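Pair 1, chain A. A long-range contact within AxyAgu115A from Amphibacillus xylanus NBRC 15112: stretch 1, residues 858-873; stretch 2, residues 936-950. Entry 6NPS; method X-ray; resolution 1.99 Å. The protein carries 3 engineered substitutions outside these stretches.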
# COMPACT_ATOMS: atom_id res chain seq x y z
N GLY A 858 1.07 16.13 -35.13
CA GLY A 858 -0.07 15.54 -34.47
C GLY A 858 -0.51 16.37 -33.29
O GLY A 858 -0.05 17.49 -33.08
N VAL A 859 -1.42 15.78 -32.52
CA VAL A 859 -1.97 16.42 -31.34
C VAL A 859 -1.05 16.16 -30.17
O VAL A 859 -0.68 15.00 -29.89
CB VAL A 859 -3.39 15.93 -31.04
CG1 VAL A 859 -4.00 16.75 -29.90
CG2 VAL A 859 -4.25 16.04 -32.31
N TYR A 860 -0.66 17.23 -29.50
CA TYR A 860 0.18 17.17 -28.32
C TYR A 860 -0.59 17.70 -27.13
O TYR A 860 -1.49 18.54 -27.27
CB TYR A 860 1.49 17.97 -28.53
CG TYR A 860 2.45 17.19 -29.41
CD1 TYR A 860 2.24 17.10 -30.78
CD2 TYR A 860 3.54 16.49 -28.86
CE1 TYR A 860 3.10 16.36 -31.60
CE2 TYR A 860 4.41 15.75 -29.68
CZ TYR A 860 4.18 15.70 -31.05
OH TYR A 860 5.01 14.96 -31.87
N GLU A 861 -0.23 17.20 -25.95
CA GLU A 861 -0.67 17.79 -24.70
C GLU A 861 0.34 18.85 -24.28
O GLU A 861 1.55 18.60 -24.29
CB GLU A 861 -0.83 16.74 -23.60
CG GLU A 861 -1.98 15.77 -23.85
CD GLU A 861 -3.33 16.28 -23.34
OE1 GLU A 861 -3.51 17.51 -23.19
OE2 GLU A 861 -4.23 15.43 -23.11
N LEU A 862 -0.17 20.02 -23.93
CA LEU A 862 0.62 21.13 -23.43
C LEU A 862 0.19 21.35 -21.99
O LEU A 862 -0.96 21.71 -21.73
CB LEU A 862 0.41 22.37 -24.29
CG LEU A 862 1.00 23.70 -23.83
CD1 LEU A 862 2.49 23.70 -24.03
CD2 LEU A 862 0.37 24.85 -24.64
N GLU A 863 1.09 21.10 -21.05
CA GLU A 863 0.80 21.16 -19.64
C GLU A 863 1.60 22.29 -19.00
O GLU A 863 2.81 22.38 -19.20
CB GLU A 863 1.12 19.82 -18.99
CG GLU A 863 0.94 19.81 -17.47
CD GLU A 863 1.16 18.42 -16.87
OE1 GLU A 863 2.04 17.68 -17.37
OE2 GLU A 863 0.44 18.08 -15.91
N PHE A 864 0.92 23.15 -18.27
CA PHE A 864 1.56 24.22 -17.53
C PHE A 864 1.66 23.81 -16.07
O PHE A 864 0.71 23.28 -15.50
CB PHE A 864 0.76 25.52 -17.62
CG PHE A 864 0.75 26.14 -18.95
CD1 PHE A 864 1.66 25.79 -19.93
CD2 PHE A 864 -0.19 27.14 -19.23
CE1 PHE A 864 1.63 26.38 -21.18
CE2 PHE A 864 -0.22 27.76 -20.48
CZ PHE A 864 0.68 27.37 -21.45
N TYR A 865 2.79 24.13 -15.47
CA TYR A 865 2.93 24.10 -14.02
C TYR A 865 2.89 25.55 -13.54
O TYR A 865 3.73 26.36 -13.93
CB TYR A 865 4.25 23.44 -13.62
CG TYR A 865 4.28 21.93 -13.80
CD1 TYR A 865 4.16 21.35 -15.06
CD2 TYR A 865 4.43 21.08 -12.70
CE1 TYR A 865 4.21 19.94 -15.23
CE2 TYR A 865 4.47 19.71 -12.85
CZ TYR A 865 4.37 19.14 -14.12
OH TYR A 865 4.39 17.77 -14.26
N LEU A 866 1.90 25.88 -12.70
CA LEU A 866 1.65 27.26 -12.29
C LEU A 866 1.67 27.39 -10.77
O LEU A 866 1.22 26.49 -10.05
CB LEU A 866 0.29 27.77 -12.79
CG LEU A 866 0.01 27.63 -14.27
CD1 LEU A 866 -1.46 27.86 -14.53
CD2 LEU A 866 0.88 28.64 -15.05
N GLN A 867 2.11 28.54 -10.30
CA GLN A 867 1.87 28.86 -8.90
C GLN A 867 0.36 28.83 -8.64
O GLN A 867 -0.41 29.30 -9.49
CB GLN A 867 2.45 30.23 -8.55
CG GLN A 867 2.98 30.27 -7.14
CD GLN A 867 1.93 30.69 -6.14
OE1 GLN A 867 1.95 30.23 -4.99
NE2 GLN A 867 1.01 31.56 -6.55
N PRO A 868 -0.09 28.29 -7.49
CA PRO A 868 -1.56 28.19 -7.24
C PRO A 868 -2.17 29.49 -6.74
O PRO A 868 -2.59 29.65 -5.59
CB PRO A 868 -1.65 27.07 -6.19
CG PRO A 868 -0.39 27.18 -5.41
CD PRO A 868 0.69 27.59 -6.44
N SER A 869 -2.24 30.46 -7.63
CA SER A 869 -2.88 31.74 -7.37
C SER A 869 -4.39 31.64 -7.49
O SER A 869 -4.93 30.80 -8.21
CB SER A 869 -2.35 32.79 -8.35
OG SER A 869 -1.13 33.28 -7.87
N ASN A 870 -5.08 32.55 -6.81
CA ASN A 870 -6.52 32.60 -6.89
C ASN A 870 -6.95 33.76 -7.79
O ASN A 870 -6.23 34.76 -7.88
CB ASN A 870 -7.10 32.77 -5.49
CG ASN A 870 -6.71 31.63 -4.59
OD1 ASN A 870 -6.99 30.48 -4.91
ND2 ASN A 870 -6.05 31.93 -3.46
N PRO A 871 -8.10 33.67 -8.47
CA PRO A 871 -8.55 34.79 -9.30
C PRO A 871 -8.64 36.07 -8.49
O PRO A 871 -9.05 36.07 -7.32
CB PRO A 871 -9.94 34.35 -9.78
CG PRO A 871 -10.02 32.88 -9.56
CD PRO A 871 -9.09 32.57 -8.43
N VAL A 872 -8.28 37.20 -9.13
CA VAL A 872 -8.27 38.50 -8.44
C VAL A 872 -9.61 39.21 -8.47
O VAL A 872 -9.77 40.24 -7.78
CB VAL A 872 -7.22 39.46 -9.03
CG1 VAL A 872 -5.87 38.84 -8.95
CG2 VAL A 872 -7.57 39.83 -10.50
N THR A 873 -10.59 38.71 -9.23
CA THR A 873 -11.91 39.33 -9.24
C THR A 873 -12.96 38.33 -8.75
O THR A 873 -12.73 37.12 -8.67
CB THR A 873 -12.33 39.84 -10.62
OG1 THR A 873 -12.79 38.74 -11.42
CG2 THR A 873 -11.21 40.61 -11.34
N SER A 936 -5.10 37.49 -17.67
CA SER A 936 -5.47 37.76 -16.29
C SER A 936 -4.26 37.95 -15.41
O SER A 936 -3.23 37.32 -15.61
CB SER A 936 -6.32 36.61 -15.71
OG SER A 936 -7.41 36.31 -16.55
N PRO A 937 -4.38 38.78 -14.37
CA PRO A 937 -3.37 38.82 -13.30
C PRO A 937 -3.32 37.49 -12.52
O PRO A 937 -4.26 36.70 -12.53
CB PRO A 937 -3.86 39.95 -12.39
CG PRO A 937 -4.85 40.76 -13.24
CD PRO A 937 -5.46 39.77 -14.19
N GLY A 938 -2.22 37.29 -11.79
CA GLY A 938 -2.04 36.07 -11.02
C GLY A 938 -1.40 34.90 -11.76
O GLY A 938 -1.20 33.84 -11.16
N PHE A 939 -1.04 35.07 -13.03
CA PHE A 939 -0.48 33.99 -13.85
C PHE A 939 1.03 33.96 -13.65
O PHE A 939 1.74 34.86 -14.11
CB PHE A 939 -0.88 34.21 -15.31
CG PHE A 939 -0.33 33.17 -16.26
CD1 PHE A 939 -0.92 31.92 -16.37
CD2 PHE A 939 0.78 33.45 -17.05
CE1 PHE A 939 -0.40 30.95 -17.26
CE2 PHE A 939 1.30 32.50 -17.95
CZ PHE A 939 0.70 31.25 -18.06
N ALA A 940 1.53 32.94 -12.94
CA ALA A 940 2.96 32.79 -12.70
C ALA A 940 3.36 31.38 -13.14
O ALA A 940 2.91 30.38 -12.55
CB ALA A 940 3.32 33.03 -11.24
N LEU A 941 4.17 31.30 -14.19
CA LEU A 941 4.40 30.05 -14.90
C LEU A 941 5.79 29.54 -14.56
O LEU A 941 6.78 30.28 -14.75
CB LEU A 941 4.25 30.26 -16.40
CG LEU A 941 4.57 29.08 -17.32
CD1 LEU A 941 3.55 27.93 -17.21
CD2 LEU A 941 4.56 29.61 -18.75
N GLU A 942 5.88 28.30 -14.11
CA GLU A 942 7.13 27.70 -13.67
C GLU A 942 7.71 26.72 -14.68
O GLU A 942 8.93 26.71 -14.86
CB GLU A 942 6.95 26.97 -12.32
CG GLU A 942 6.58 27.97 -11.20
CD GLU A 942 6.25 27.35 -9.82
OE1 GLU A 942 6.83 26.30 -9.44
OE2 GLU A 942 5.40 27.96 -9.11
N LYS A 943 6.89 25.89 -15.32
CA LYS A 943 7.39 24.83 -16.18
C LYS A 943 6.32 24.52 -17.21
O LYS A 943 5.12 24.67 -16.94
CB LYS A 943 7.75 23.56 -15.35
CG LYS A 943 8.40 22.41 -16.19
CD LYS A 943 8.53 21.11 -15.39
CE LYS A 943 9.57 21.23 -14.33
NZ LYS A 943 9.81 19.89 -13.76
N ILE A 944 6.76 24.13 -18.41
CA ILE A 944 5.89 23.68 -19.48
C ILE A 944 6.34 22.27 -19.87
O ILE A 944 7.54 22.05 -20.09
CB ILE A 944 5.97 24.60 -20.71
CG1 ILE A 944 5.78 26.07 -20.31
CG2 ILE A 944 5.00 24.14 -21.78
CD1 ILE A 944 6.23 27.07 -21.38
N VAL A 945 5.39 21.36 -20.02
CA VAL A 945 5.69 20.00 -20.48
C VAL A 945 4.84 19.71 -21.71
O VAL A 945 3.65 20.02 -21.71
CB VAL A 945 5.42 18.98 -19.36
CG1 VAL A 945 5.72 17.58 -19.87
CG2 VAL A 945 6.26 19.32 -18.13
N ILE A 946 5.46 19.13 -22.75
CA ILE A 946 4.77 18.82 -24.00
C ILE A 946 5.02 17.35 -24.34
O ILE A 946 6.16 16.88 -24.31
CB ILE A 946 5.26 19.74 -25.15
CG1 ILE A 946 5.12 21.24 -24.78
CG2 ILE A 946 4.54 19.41 -26.46
CD1 ILE A 946 5.91 22.21 -25.75
N TYR A 947 3.96 16.63 -24.70
CA TYR A 947 4.09 15.20 -24.96
C TYR A 947 2.94 14.78 -25.85
O TYR A 947 1.92 15.47 -25.91
CB TYR A 947 4.10 14.38 -23.66
CG TYR A 947 2.97 14.66 -22.69
CD1 TYR A 947 3.08 15.66 -21.74
CD2 TYR A 947 1.79 13.91 -22.73
CE1 TYR A 947 2.05 15.91 -20.83
CE2 TYR A 947 0.75 14.17 -21.83
CZ TYR A 947 0.90 15.15 -20.89
OH TYR A 947 -0.12 15.42 -20.00
N PRO A 948 3.10 13.70 -26.61
CA PRO A 948 2.05 13.36 -27.59
C PRO A 948 0.75 12.98 -26.89
O PRO A 948 0.74 12.52 -25.75
CB PRO A 948 2.65 12.20 -28.40
CG PRO A 948 4.02 11.91 -27.82
CD PRO A 948 4.37 12.97 -26.82
N ASP A 949 -0.36 13.24 -27.58
CA ASP A 949 -1.68 12.90 -27.07
C ASP A 949 -1.73 11.44 -26.63
O ASP A 949 -1.38 10.53 -27.39
CB ASP A 949 -2.72 13.14 -28.16
CG ASP A 949 -4.14 13.19 -27.61
OD1 ASP A 949 -5.10 13.19 -28.43
OD2 ASP A 949 -4.28 13.23 -26.38
N GLY A 950 -2.17 11.21 -25.40
CA GLY A 950 -2.36 9.86 -24.91
C GLY A 950 -1.17 9.21 -24.24
O GLY A 950 -1.31 8.12 -23.69
O HOH W 1 -3.32 12.97 -23.62
O HOH W 2 -0.40 31.34 -11.44
O HOH W 3 -7.20 36.71 -11.82

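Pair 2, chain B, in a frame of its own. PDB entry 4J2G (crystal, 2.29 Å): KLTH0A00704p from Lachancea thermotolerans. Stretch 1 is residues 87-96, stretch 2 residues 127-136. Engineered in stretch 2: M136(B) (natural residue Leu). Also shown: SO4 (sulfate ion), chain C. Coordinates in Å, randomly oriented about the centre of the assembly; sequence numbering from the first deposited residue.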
# COMPACT_ATOMS: atom_id res chain seq x y z
N PRO B 87 4.93 -14.11 8.39
CA PRO B 87 5.84 -13.03 7.93
C PRO B 87 5.09 -11.69 7.85
O PRO B 87 3.90 -11.69 7.61
CB PRO B 87 6.23 -13.47 6.50
CG PRO B 87 5.71 -14.86 6.33
CD PRO B 87 4.64 -15.11 7.36
N PRO B 88 5.78 -10.55 8.06
CA PRO B 88 5.12 -9.25 7.78
C PRO B 88 4.73 -9.13 6.28
O PRO B 88 5.52 -9.52 5.37
CB PRO B 88 6.20 -8.22 8.17
CG PRO B 88 7.50 -8.97 7.96
CD PRO B 88 7.19 -10.37 8.47
N LEU B 89 3.52 -8.64 6.07
CA LEU B 89 2.86 -8.53 4.76
C LEU B 89 2.92 -7.09 4.25
O LEU B 89 2.37 -6.18 4.85
CB LEU B 89 1.41 -9.04 4.84
CG LEU B 89 0.28 -9.08 3.75
CD1 LEU B 89 0.53 -8.43 2.43
CD2 LEU B 89 -0.18 -10.51 3.49
N VAL B 90 3.65 -6.93 3.14
CA VAL B 90 3.88 -5.67 2.48
C VAL B 90 3.11 -5.58 1.18
O VAL B 90 3.08 -6.52 0.41
CB VAL B 90 5.39 -5.43 2.33
CG1 VAL B 90 5.74 -4.19 1.43
CG2 VAL B 90 5.90 -5.21 3.74
N ILE B 91 2.41 -4.46 0.99
CA ILE B 91 1.68 -4.22 -0.27
C ILE B 91 2.13 -2.90 -0.91
O ILE B 91 2.10 -1.88 -0.27
CB ILE B 91 0.18 -4.22 -0.07
CG1 ILE B 91 -0.26 -5.61 0.43
CG2 ILE B 91 -0.57 -3.96 -1.39
CD1 ILE B 91 -1.72 -5.67 0.81
N GLU B 92 2.55 -2.95 -2.17
CA GLU B 92 2.92 -1.72 -2.87
C GLU B 92 1.83 -1.39 -3.90
O GLU B 92 1.32 -2.27 -4.53
CB GLU B 92 4.22 -1.94 -3.57
CG GLU B 92 5.41 -2.06 -2.60
CD GLU B 92 6.76 -2.02 -3.38
OE1 GLU B 92 6.79 -2.41 -4.57
OE2 GLU B 92 7.77 -1.57 -2.82
N THR B 93 1.42 -0.13 -4.01
CA THR B 93 0.41 0.31 -4.95
C THR B 93 1.18 1.27 -5.82
O THR B 93 1.87 2.15 -5.32
CB THR B 93 -0.75 1.04 -4.27
OG1 THR B 93 -1.50 0.10 -3.46
CG2 THR B 93 -1.74 1.64 -5.32
N TYR B 94 1.07 1.10 -7.13
CA TYR B 94 1.85 1.97 -8.03
C TYR B 94 1.08 2.37 -9.26
O TYR B 94 0.10 1.73 -9.60
CB TYR B 94 3.17 1.29 -8.43
CG TYR B 94 2.92 -0.09 -9.00
CD1 TYR B 94 2.96 -1.22 -8.19
CD2 TYR B 94 2.59 -0.26 -10.32
CE1 TYR B 94 2.67 -2.47 -8.69
CE2 TYR B 94 2.34 -1.51 -10.84
CZ TYR B 94 2.41 -2.62 -10.02
OH TYR B 94 2.12 -3.86 -10.55
N LEU B 95 1.57 3.39 -9.96
CA LEU B 95 1.05 3.75 -11.24
C LEU B 95 1.92 3.07 -12.27
O LEU B 95 3.12 3.39 -12.38
CB LEU B 95 1.04 5.25 -11.41
CG LEU B 95 0.45 5.84 -12.68
CD1 LEU B 95 -1.01 5.43 -12.85
CD2 LEU B 95 0.61 7.34 -12.61
N ASP B 96 1.33 2.11 -12.98
CA ASP B 96 2.02 1.30 -14.00
C ASP B 96 2.25 2.05 -15.33
O ASP B 96 1.30 2.54 -15.96
CB ASP B 96 1.20 0.05 -14.25
CG ASP B 96 1.92 -0.97 -15.11
OD1 ASP B 96 2.89 -0.62 -15.84
OD2 ASP B 96 1.47 -2.14 -15.06
N ILE B 127 5.30 4.41 -10.85
CA ILE B 127 5.44 5.40 -9.78
C ILE B 127 4.76 4.83 -8.58
O ILE B 127 3.55 4.56 -8.62
CB ILE B 127 4.79 6.73 -10.17
CG1 ILE B 127 5.48 7.26 -11.43
CG2 ILE B 127 4.73 7.76 -9.01
CD1 ILE B 127 4.62 8.24 -12.22
N MSE B 128 5.52 4.67 -7.49
CA MSE B 128 4.99 4.17 -6.22
C MSE B 128 4.01 5.15 -5.65
O MSE B 128 4.24 6.35 -5.68
CB MSE B 128 6.16 4.11 -5.26
CG MSE B 128 6.86 2.79 -5.35
SE MSE B 128 5.78 1.19 -5.06
CE MSE B 128 5.50 1.69 -3.18
N LEU B 129 2.90 4.66 -5.09
CA LEU B 129 1.94 5.55 -4.54
C LEU B 129 1.64 5.25 -3.05
O LEU B 129 1.34 6.17 -2.30
CB LEU B 129 0.62 5.41 -5.36
CG LEU B 129 0.65 5.68 -6.88
CD1 LEU B 129 -0.63 5.30 -7.56
CD2 LEU B 129 1.02 7.12 -7.17
N GLU B 130 1.62 3.99 -2.67
CA GLU B 130 1.28 3.61 -1.31
C GLU B 130 2.11 2.41 -0.94
O GLU B 130 2.37 1.54 -1.80
CB GLU B 130 -0.16 3.12 -1.17
CG GLU B 130 -1.24 4.04 -1.70
CD GLU B 130 -2.66 3.37 -1.67
OE1 GLU B 130 -2.86 2.10 -1.87
OE2 GLU B 130 -3.60 4.16 -1.47
N ARG B 131 2.45 2.31 0.33
CA ARG B 131 3.04 1.04 0.79
C ARG B 131 2.44 0.66 2.13
O ARG B 131 2.60 1.39 3.08
CB ARG B 131 4.55 1.10 0.88
CG ARG B 131 5.22 -0.26 1.16
CD ARG B 131 6.75 -0.06 1.23
NE ARG B 131 7.37 0.02 -0.10
CZ ARG B 131 8.17 1.01 -0.53
NH1 ARG B 131 8.47 2.04 0.24
NH2 ARG B 131 8.69 0.95 -1.75
N TRP B 132 1.79 -0.49 2.16
CA TRP B 132 1.05 -0.98 3.36
C TRP B 132 1.93 -2.01 4.01
O TRP B 132 2.70 -2.71 3.35
CB TRP B 132 -0.24 -1.69 2.92
CG TRP B 132 -1.25 -0.83 2.27
CD1 TRP B 132 -1.26 -0.43 0.92
CD2 TRP B 132 -2.41 -0.28 2.86
NE1 TRP B 132 -2.34 0.37 0.70
CE2 TRP B 132 -3.09 0.44 1.85
CE3 TRP B 132 -2.95 -0.31 4.18
CZ2 TRP B 132 -4.30 1.12 2.08
CZ3 TRP B 132 -4.12 0.35 4.40
CH2 TRP B 132 -4.79 1.09 3.35
N LEU B 133 1.79 -2.12 5.31
CA LEU B 133 2.53 -3.12 6.08
C LEU B 133 1.50 -3.65 7.10
O LEU B 133 0.92 -2.87 7.82
CB LEU B 133 3.57 -2.41 6.90
CG LEU B 133 4.29 -3.32 7.92
CD1 LEU B 133 5.05 -4.50 7.27
CD2 LEU B 133 5.21 -2.56 8.88
N ILE B 134 1.32 -4.96 7.13
CA ILE B 134 0.43 -5.66 8.09
C ILE B 134 1.36 -6.68 8.72
O ILE B 134 2.20 -7.33 8.02
CB ILE B 134 -0.69 -6.39 7.33
CG1 ILE B 134 -1.43 -5.37 6.43
CG2 ILE B 134 -1.64 -7.11 8.30
CD1 ILE B 134 -2.19 -6.04 5.30
N GLN B 135 1.29 -6.74 10.04
CA GLN B 135 2.29 -7.38 10.89
C GLN B 135 1.66 -7.83 12.20
O GLN B 135 0.71 -7.18 12.70
CB GLN B 135 3.13 -6.24 11.40
CG GLN B 135 4.56 -6.32 11.08
CD GLN B 135 5.23 -5.08 11.60
OE1 GLN B 135 4.57 -4.15 12.12
NE2 GLN B 135 6.55 -5.05 11.46
N MSE B 136 2.25 -8.87 12.79
CA MSE B 136 1.96 -9.30 14.15
C MSE B 136 3.20 -8.93 14.98
O MSE B 136 4.30 -9.31 14.61
CB MSE B 136 1.80 -10.80 13.96
CG MSE B 136 1.18 -11.56 15.11
SE MSE B 136 -0.63 -10.89 15.52
CE MSE B 136 -0.16 -10.89 17.42
S SO4 C . 10.98 3.73 -1.99
O1 SO4 C . 11.15 3.44 -0.58
O2 SO4 C . 11.35 5.14 -2.08
O3 SO4 C . 11.80 3.01 -3.00
O4 SO4 C . 9.59 3.38 -2.34

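Both pairs are two antiparallel strands joined by a ladder of backbone hydrogen bonds and broken by one beta bulge. The N, CA and C atoms of 14 central residues superpose with an RMSD of 0.4 Å. The strand directions differ by 153° in pair 1 and 146° in pair 2.

The bulge falls at the same place. In pair 1 the register shifts by one between Y865(A) and L866(A); in pair 2 it shifts between T93(B) and Y94(B), their counterparts. The extra residue is E942(A) in pair 1 and L129(B) in pair 2. Each has its CA-to-CB bond toward the other strand and a negative psi, near -40°. One carbonyl takes two amides at this point. Y865(A) O accepts from E942(A) N at 2.9 Å and, weakly, from K943(A) N at 3.5 Å. T93(B) O accepts from L129(B) N at 2.7 Å and from E130(B) N at 3.2 Å.

The face carrying F864(A) and I944(A) is apolar in pair 1. L862(A) CD1 lies 3.4 Å from I944(A) CG2, and F864(A) CB lies 3.7 Å from L941(A) CD1. The matching face of pair 2 holds a charged pair. F864(A) matches E92(B), with side-chain centres 0.5 Å apart, and I944(A) matches R131(B). E92(B) OE2 forms a salt bridge with R131(B) NH2 at 2.9 Å. The arginine also binds a sulfate ion, probably from the crystallisation liquor; its NH2 is 2.7 Å from SO4 O4. L941(A) matches the selenomethionine M128(B), whose SE lies 3.8 Å from E92(B) CD.

The other face reverses part of this pattern. E861(A) and E863(A) match L89(B) and I91(B). E861(A) CB sits over the face of the Y947(A) ring, 3.8 Å from its centroid. In pair 2 this cross-strand position is aliphatic: L89(B) CB is 4.2 Å from I134(B) CB. One step along, E863(A) faces V945(A), while I91(B) CB packs 3.9 Å from W132(B) CB.

Next to the bulge, Y865(A) faces K943(A) and T93(B) faces E130(B). The lysine CD lies over one face of the Y865(A) ring, and Y865(A) CE1 packs 3.6 Å from V945(A) CG2. The smaller threonine makes a polar link instead: T93(B) OG1 donates to E130(B) OE1 at 2.9 Å. W132(B) NE1 donates to the same E130(B) OE1 at 3.1 Å. The backbone frame is thus held while each face changes its chemistry.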